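Local coordinates for protein citrate synthase (Thermotoga maritima, PDB 2P2W) that probably catalyses the condensation of oxaloacetate with acetyl-CoA and water to give citrate and CoA, a step of the tricarboxylic acid cycle, at residues L111-K114 with A115-V118; E335-S338 with D339-L342. All coordinates share one frame; numbering follows the deposited sequence.

In the fold
Following the chain from its N terminus, interaction 1 comes first, in the opening turns of helix 110-133, just after residues 102-108, which are not modelled. Interaction 2 lies more than two hundred residues later, where helix 317-337 runs out and the chain turns into the loop before strand 346-349. Each contact is local, one inside a helix and the other round the turn after one, so they follow in series and neither nests in nor crosses the other. Their centres are about 17 Å apart, yet they meet directly: CD2 of Leu111 packs 4.0 Å from CG2 of Val337, tying the start of helix 110-133 to the end of helix 317-337.

Interaction 1: L111-K114 with A115-V118; sequences LREK and AIRV
The guanidinium of Arg117 has the ammonium of Lys114 at its edge, close to its plane, with NZ of Lys114 4.0 Å from NH2 of Arg117. The two side chains run side by side in the same direction. Both leave the helix with CG opposite the backbone N; Lys114 then bends twice, chi3 at -47° and chi4 at -94°, and this fold in the chain carries its amine round to the arginine. A weak hydrogen bond from NH2 of Arg117 to the hydroxyl of Tyr196, on helix 195-207, gives the guanidinium a partner of its own.

Beneath these ends lies regular alpha-helix, part of the mainly helical framework of the citrate synthase fold. Four i to i+4 bonds run in succession: N of Ala115 to O of Leu111 at 2.9 Å, Ile116 to Arg112, Arg117 to Glu113, and N of Val118 to O of Lys114 at 3.0 Å. Side-chain carbons also rest on these carbonyls. CG1 of Ile116 sits 3.1 Å from O of Arg112, and CD1 of Ile116 comes within 4.3 Å of CG of Arg112. Two residues on, CG1 of Val118 lies 3.5 Å from O of Lys114.

The helix faces differ in character. Ala115 and Ile116 pack on Trp50 of helix 42-51, Ile116 also meets Phe63 and Met67 of helix 57-69, and Val118 leans on Ile199. Glu113 turns its carboxylate to Lys66 and Tyr70, while Arg112 donates to the carbonyl of Trp50.

Glu113 thus spends its charge on another helix, its OE2 staying 6.9 Å from NE of Arg117. Within this turn, the proximity of the two cations would be expected to disfavour protonation of Lys114 somewhat.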
# COMPACT_ATOMS: atom_id res chain seq x y z
N LEU A 111 4.03 -17.97 -6.74
CA LEU A 111 4.00 -16.52 -6.64
C LEU A 111 4.36 -15.87 -7.98
O LEU A 111 3.80 -14.87 -8.39
CB LEU A 111 5.02 -16.12 -5.56
CG LEU A 111 4.80 -14.71 -5.01
CD1 LEU A 111 3.38 -14.48 -4.51
CD2 LEU A 111 5.72 -14.41 -3.81
N ARG A 112 5.32 -16.48 -8.68
CA ARG A 112 5.73 -15.97 -9.98
C ARG A 112 4.61 -16.20 -10.99
O ARG A 112 4.36 -15.35 -11.85
CB ARG A 112 7.02 -16.66 -10.44
CG ARG A 112 7.52 -16.20 -11.80
CD ARG A 112 8.98 -16.54 -12.01
NE ARG A 112 9.27 -17.95 -11.80
CZ ARG A 112 10.49 -18.48 -11.81
NH1 ARG A 112 11.55 -17.70 -12.03
NH2 ARG A 112 10.66 -19.78 -11.61
N GLU A 113 3.94 -17.33 -10.89
CA GLU A 113 2.84 -17.64 -11.80
C GLU A 113 1.74 -16.61 -11.56
O GLU A 113 1.10 -16.12 -12.50
CB GLU A 113 2.30 -19.04 -11.52
CG GLU A 113 1.40 -19.60 -12.62
CD GLU A 113 2.13 -19.75 -13.94
OE1 GLU A 113 3.33 -20.08 -13.92
OE2 GLU A 113 1.49 -19.56 -15.00
N LYS A 114 1.54 -16.26 -10.30
CA LYS A 114 0.54 -15.27 -9.93
C LYS A 114 0.91 -13.91 -10.50
O LYS A 114 0.05 -13.17 -10.99
CB LYS A 114 0.44 -15.19 -8.40
CG LYS A 114 -0.77 -14.43 -7.89
CD LYS A 114 -1.06 -14.77 -6.43
CE LYS A 114 -1.03 -16.27 -6.19
NZ LYS A 114 -2.38 -16.89 -6.29
N ALA A 115 2.20 -13.57 -10.44
CA ALA A 115 2.70 -12.30 -10.95
C ALA A 115 2.45 -12.22 -12.45
O ALA A 115 2.01 -11.19 -12.96
CB ALA A 115 4.19 -12.15 -10.65
N ILE A 116 2.75 -13.31 -13.15
CA ILE A 116 2.57 -13.38 -14.59
C ILE A 116 1.10 -13.15 -14.97
O ILE A 116 0.80 -12.40 -15.90
CB ILE A 116 3.02 -14.76 -15.13
CG1 ILE A 116 4.54 -14.91 -14.94
CG2 ILE A 116 2.63 -14.90 -16.61
CD1 ILE A 116 5.08 -16.29 -15.30
N ARG A 117 0.19 -13.79 -14.23
CA ARG A 117 -1.23 -13.65 -14.51
C ARG A 117 -1.76 -12.24 -14.25
O ARG A 117 -2.51 -11.69 -15.06
CB ARG A 117 -2.03 -14.66 -13.69
CG ARG A 117 -3.54 -14.58 -13.88
CD ARG A 117 -4.21 -15.90 -13.55
NE ARG A 117 -3.90 -16.36 -12.20
CZ ARG A 117 -4.33 -15.78 -11.09
NH1 ARG A 117 -5.10 -14.70 -11.16
NH2 ARG A 117 -4.00 -16.28 -9.91
N VAL A 118 -1.37 -11.65 -13.12
CA VAL A 118 -1.84 -10.31 -12.80
C VAL A 118 -1.32 -9.29 -13.82
O VAL A 118 -2.07 -8.42 -14.26
CB VAL A 118 -1.40 -9.89 -11.36
CG1 VAL A 118 0.09 -9.66 -11.30
CG2 VAL A 118 -2.16 -8.64 -10.93

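Interaction 2: E335-S338 with D339-L342; sequences EYVS and DNKL
Glu335 and Tyr336 lie near the C-terminal end of helix 317-337, where the backbone passes into a 3-10-like turn with successive i to i+3 bonds, the last of them weak. The N of Ser338 bonds the carbonyl of Glu335; OG of Ser338 meets the same oxygen at a doubtfully short distance. The carboxylate of Glu335 binds Ser14 and the N of Ser15.

Tyr336 spans the turn. Its carbonyl accepts from N of Asp339 at 3.2 Å, the donor standing 47° above the carbonyl plane. Its ring reaches the outgoing loop with CG opposite the backbone N (chi1 -168°), and OD1 of Asn340 approaches CE2 of Tyr336 obliquely at 3.5 Å, the amide turned 86° from the ring. That oxygen is buried without a polar partner in the model, whereas ND2 of Asn340 binds the carbonyl of Ser190. Lys4 of the second subunit makes a cation-pi contact with the ring and a salt bridge with Asp339, so the turn belongs to the dimer interface.

Val337 accepts a weak bond at its O from N of Asn340, 3.4 Å away; a water bridges the same two atoms. Ser338 then brings its OG within 3.1 Å of N of Asp339, at an angle too poor for bonding. Farthest along the loop, OH of Tyr336 donates to O of Lys341 at 2.7 Å, the acceptor lying at the ring's edge and in its plane.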
# COMPACT_ATOMS: atom_id res chain seq x y z
N GLU A 335 11.71 -11.92 -5.03
CA GLU A 335 13.10 -12.00 -4.59
C GLU A 335 13.21 -11.76 -3.09
O GLU A 335 13.81 -12.55 -2.36
CB GLU A 335 13.95 -10.97 -5.33
CG GLU A 335 15.44 -11.02 -4.98
CD GLU A 335 16.24 -9.93 -5.68
OE1 GLU A 335 15.99 -8.74 -5.38
OE2 GLU A 335 17.11 -10.26 -6.51
N TYR A 336 12.61 -10.67 -2.62
CA TYR A 336 12.66 -10.32 -1.21
C TYR A 336 12.13 -11.39 -0.25
O TYR A 336 12.79 -11.74 0.73
CB TYR A 336 11.90 -9.03 -0.94
CG TYR A 336 12.15 -8.47 0.43
CD1 TYR A 336 13.31 -7.75 0.71
CD2 TYR A 336 11.24 -8.68 1.47
CE1 TYR A 336 13.57 -7.25 1.98
CE2 TYR A 336 11.49 -8.19 2.75
CZ TYR A 336 12.65 -7.47 3.00
OH TYR A 336 12.90 -6.98 4.26
N VAL A 337 10.92 -11.88 -0.51
CA VAL A 337 10.34 -12.86 0.42
C VAL A 337 11.04 -14.24 0.40
O VAL A 337 10.79 -15.09 1.23
CB VAL A 337 8.85 -13.02 0.10
CG1 VAL A 337 8.14 -11.68 0.20
CG2 VAL A 337 8.67 -13.59 -1.29
N SER A 338 11.90 -14.47 -0.62
CA SER A 338 12.62 -15.74 -0.64
C SER A 338 13.53 -15.90 0.58
O SER A 338 13.97 -16.98 0.96
CB SER A 338 13.44 -15.80 -1.93
OG SER A 338 14.50 -14.85 -1.87
N ASP A 339 13.85 -14.74 1.16
CA ASP A 339 14.53 -14.64 2.43
C ASP A 339 13.99 -13.41 3.20
O ASP A 339 14.68 -12.42 3.41
CB ASP A 339 16.02 -14.45 2.14
CG ASP A 339 16.80 -14.43 3.44
OD1 ASP A 339 16.41 -15.16 4.34
OD2 ASP A 339 17.79 -13.72 3.51
N ASN A 340 12.72 -13.53 3.57
CA ASN A 340 11.97 -12.47 4.22
C ASN A 340 12.46 -11.92 5.55
O ASN A 340 13.06 -12.62 6.36
CB ASN A 340 10.51 -12.90 4.40
CG ASN A 340 9.61 -11.73 4.70
OD1 ASN A 340 9.51 -10.80 3.90
ND2 ASN A 340 8.96 -11.75 5.86
N LYS A 341 12.14 -10.65 5.75
CA LYS A 341 12.47 -9.92 6.96
C LYS A 341 11.43 -8.82 7.10
O LYS A 341 11.30 -7.96 6.23
CB LYS A 341 13.87 -9.31 6.86
CG LYS A 341 14.30 -8.51 8.08
CD LYS A 341 14.40 -9.37 9.32
CE LYS A 341 15.07 -8.60 10.45
NZ LYS A 341 15.20 -9.44 11.68
N LEU A 342 10.67 -8.86 8.19
CA LEU A 342 9.65 -7.85 8.44
C LEU A 342 10.33 -6.48 8.44
O LEU A 342 11.40 -6.32 9.02
CB LEU A 342 8.99 -8.09 9.80
CG LEU A 342 7.95 -7.06 10.23
CD1 LEU A 342 6.65 -7.30 9.47
CD2 LEU A 342 7.71 -7.16 11.73
O HOH W 1 11.62 -16.38 3.88